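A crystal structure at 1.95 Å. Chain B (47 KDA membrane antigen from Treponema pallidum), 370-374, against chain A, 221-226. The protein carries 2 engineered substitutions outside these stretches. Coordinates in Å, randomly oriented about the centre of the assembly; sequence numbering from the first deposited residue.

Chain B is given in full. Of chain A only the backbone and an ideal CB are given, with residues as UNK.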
# COMPACT_ATOMS: atom_id res chain seq x y z
N GLN B 370 -5.48 -12.84 -5.03
CA GLN B 370 -5.19 -13.44 -3.74
C GLN B 370 -3.79 -13.12 -3.24
O GLN B 370 -2.96 -12.62 -3.99
CB GLN B 370 -5.34 -14.96 -3.85
CG GLN B 370 -6.74 -15.41 -4.22
CD GLN B 370 -7.72 -15.20 -3.08
OE1 GLN B 370 -7.50 -15.68 -1.97
NE2 GLN B 370 -8.80 -14.47 -3.36
N PRO B 371 -3.52 -13.38 -1.95
CA PRO B 371 -2.19 -13.12 -1.39
C PRO B 371 -1.21 -14.09 -2.02
O PRO B 371 -1.61 -15.15 -2.48
CB PRO B 371 -2.38 -13.40 0.10
CG PRO B 371 -3.84 -13.10 0.33
CD PRO B 371 -4.48 -13.71 -0.89
N LYS B 372 0.07 -13.73 -2.04
CA LYS B 372 1.10 -14.59 -2.63
C LYS B 372 1.29 -15.88 -1.86
O LYS B 372 1.31 -15.88 -0.63
CB LYS B 372 2.45 -13.85 -2.68
CG LYS B 372 2.52 -12.71 -3.68
CD LYS B 372 3.84 -11.96 -3.56
CE LYS B 372 3.87 -10.76 -4.52
NZ LYS B 372 5.09 -9.91 -4.31
N LEU B 373 1.43 -16.98 -2.59
CA LEU B 373 1.67 -18.28 -1.97
C LEU B 373 3.18 -18.44 -1.90
O LEU B 373 3.71 -19.06 -0.98
CB LEU B 373 1.08 -19.41 -2.80
CG LEU B 373 -0.41 -19.39 -3.16
CD1 LEU B 373 -0.79 -20.77 -3.68
CD2 LEU B 373 -1.26 -19.04 -1.94
N VAL B 374 3.85 -17.86 -2.89
CA VAL B 374 5.30 -17.92 -3.01
C VAL B 374 5.84 -16.50 -3.20
O VAL B 374 5.40 -15.78 -4.09
CB VAL B 374 5.69 -18.79 -4.24
CG1 VAL B 374 7.18 -18.75 -4.47
CG2 VAL B 374 5.21 -20.22 -4.03
N UNK A 221 -8.79 -6.27 2.55
CA UNK A 221 -7.36 -6.48 2.36
C UNK A 221 -6.98 -7.85 2.89
O UNK A 221 -7.25 -8.15 4.05
CB UNK A 221 -6.55 -5.39 3.05
N UNK A 222 -6.36 -8.67 2.05
CA UNK A 222 -5.91 -9.99 2.46
C UNK A 222 -4.40 -10.00 2.26
O UNK A 222 -3.90 -10.36 1.20
CB UNK A 222 -6.60 -11.11 1.67
N UNK A 223 -3.70 -9.58 3.31
CA UNK A 223 -2.25 -9.46 3.30
C UNK A 223 -1.47 -10.76 3.42
O UNK A 223 -0.32 -10.82 3.00
CB UNK A 223 -1.83 -8.53 4.44
N UNK A 224 -2.10 -11.78 3.98
CA UNK A 224 -1.43 -13.06 4.15
C UNK A 224 -2.36 -14.21 3.85
O UNK A 224 -3.55 -14.15 4.16
CB UNK A 224 -0.88 -13.19 5.57
N UNK A 225 -1.81 -15.26 3.26
CA UNK A 225 -2.57 -16.45 2.93
C UNK A 225 -2.78 -17.25 4.22
O UNK A 225 -1.93 -17.21 5.11
CB UNK A 225 -1.86 -17.28 1.86
N UNK A 226 -3.89 -17.97 4.32
CA UNK A 226 -4.11 -18.77 5.52
C UNK A 226 -5.25 -18.39 6.46
O UNK A 226 -5.61 -19.14 7.36
CB UNK A 226 -2.82 -18.75 6.34

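Position 221 lies at the far end of the stretch, and its ideal CB has nothing of chain B within 5.5 Å. Chain B therefore sets no condition here, and almost any side chain would serve. The deposited residue is Y221(A), whose OH is hydrogen-bonded elsewhere in the structure.

At position 222 the CA-to-CB bond points toward chain B, and the ideal CB sits 3.7 Å from CG of P371(B). The neighbour is an aliphatic ring edge with no charge and no hydrogen of a donor to offer, so the first carbons of a side chain can pack there while the rest must find its own way. A small residue would fit, and so would a longer one that turns aside into open space. It is H222(A), with chi1 near -66° (m). Its CB lies 3.7 Å from CG of P371(B), and the imidazole leads away, making no hydrogen bond to this stretch of chain B.

Positions 223 and 224 both direct CA-to-CB away from chain B, with nothing of it within 5.5 Å of either ideal CB. Polar or charged residues are as acceptable as any. The first is S223(A), its OG hydrogen-bonded elsewhere in the structure; the second is R224(A), extended beyond chi1. What 224 gives the contact is backbone: C of R224(A) is 3.8 Å from CB of P371(B), so the proline packs against main chain here.

Position 225 faces chain B most fully. CA-to-CB points toward it, and the ideal CB is 4.2 Å from CD2 of L373(B) and 4.3 Å from CB of P371(B). Both are carbon surfaces, which favours an apolar side chain: leucine, isoleucine, methionine or an aromatic could all use them. Although O of K372(B) is also 4.3 Å from the ideal CB, a donor is not required. The deposited residue is F225(A). With chi1 at 173° (t), its ring lies beside L373(B), whose CD2 stands over one face, 3.8 Å from the centroid of the F225(A) ring and 25° off the normal. This is a CH-pi contact, suited to a methyl group meeting the electron-rich face of an aromatic ring. CB of F225(A) adds a looser apolar contact with CB of P371(B) at 4.4 Å.

Position 226 is decided by its own backbone. At phi 113° and psi -12°, a CB would be jammed against the carbonyl O of the preceding residue, although chain B leaves it room. Glycine is called for, and the residue is G226(A).

Chain A 221-226: YHSRFG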
# COMPACT_ATOMS: atom_id res chain seq x y z
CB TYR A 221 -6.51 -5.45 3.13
CG TYR A 221 -6.58 -4.03 2.63
CD1 TYR A 221 -6.45 -3.73 1.27
CD2 TYR A 221 -6.70 -2.96 3.53
CE1 TYR A 221 -6.45 -2.41 0.81
CE2 TYR A 221 -6.69 -1.64 3.09
CZ TYR A 221 -6.56 -1.37 1.73
OH TYR A 221 -6.56 -0.06 1.28
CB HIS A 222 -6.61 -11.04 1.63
CG HIS A 222 -8.08 -11.10 1.90
ND1 HIS A 222 -9.14 -10.62 1.20
CD2 HIS A 222 -8.61 -11.63 3.06
CE1 HIS A 222 -10.27 -10.86 1.94
NE2 HIS A 222 -9.92 -11.48 3.06
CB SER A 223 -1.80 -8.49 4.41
OG SER A 223 -2.21 -8.96 5.69
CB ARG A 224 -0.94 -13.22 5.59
CG ARG A 224 0.04 -12.17 6.04
CD ARG A 224 0.42 -12.40 7.49
NE ARG A 224 1.55 -11.57 7.87
CZ ARG A 224 2.23 -11.70 9.00
NH1 ARG A 224 1.88 -12.64 9.88
NH2 ARG A 224 3.28 -10.92 9.24
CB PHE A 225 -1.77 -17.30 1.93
CG PHE A 225 -2.37 -18.64 1.65
CD1 PHE A 225 -3.41 -18.77 0.74
CD2 PHE A 225 -1.88 -19.78 2.28
CE1 PHE A 225 -3.96 -20.02 0.47
CE2 PHE A 225 -2.42 -21.03 2.01
CZ PHE A 225 -3.46 -21.15 1.11
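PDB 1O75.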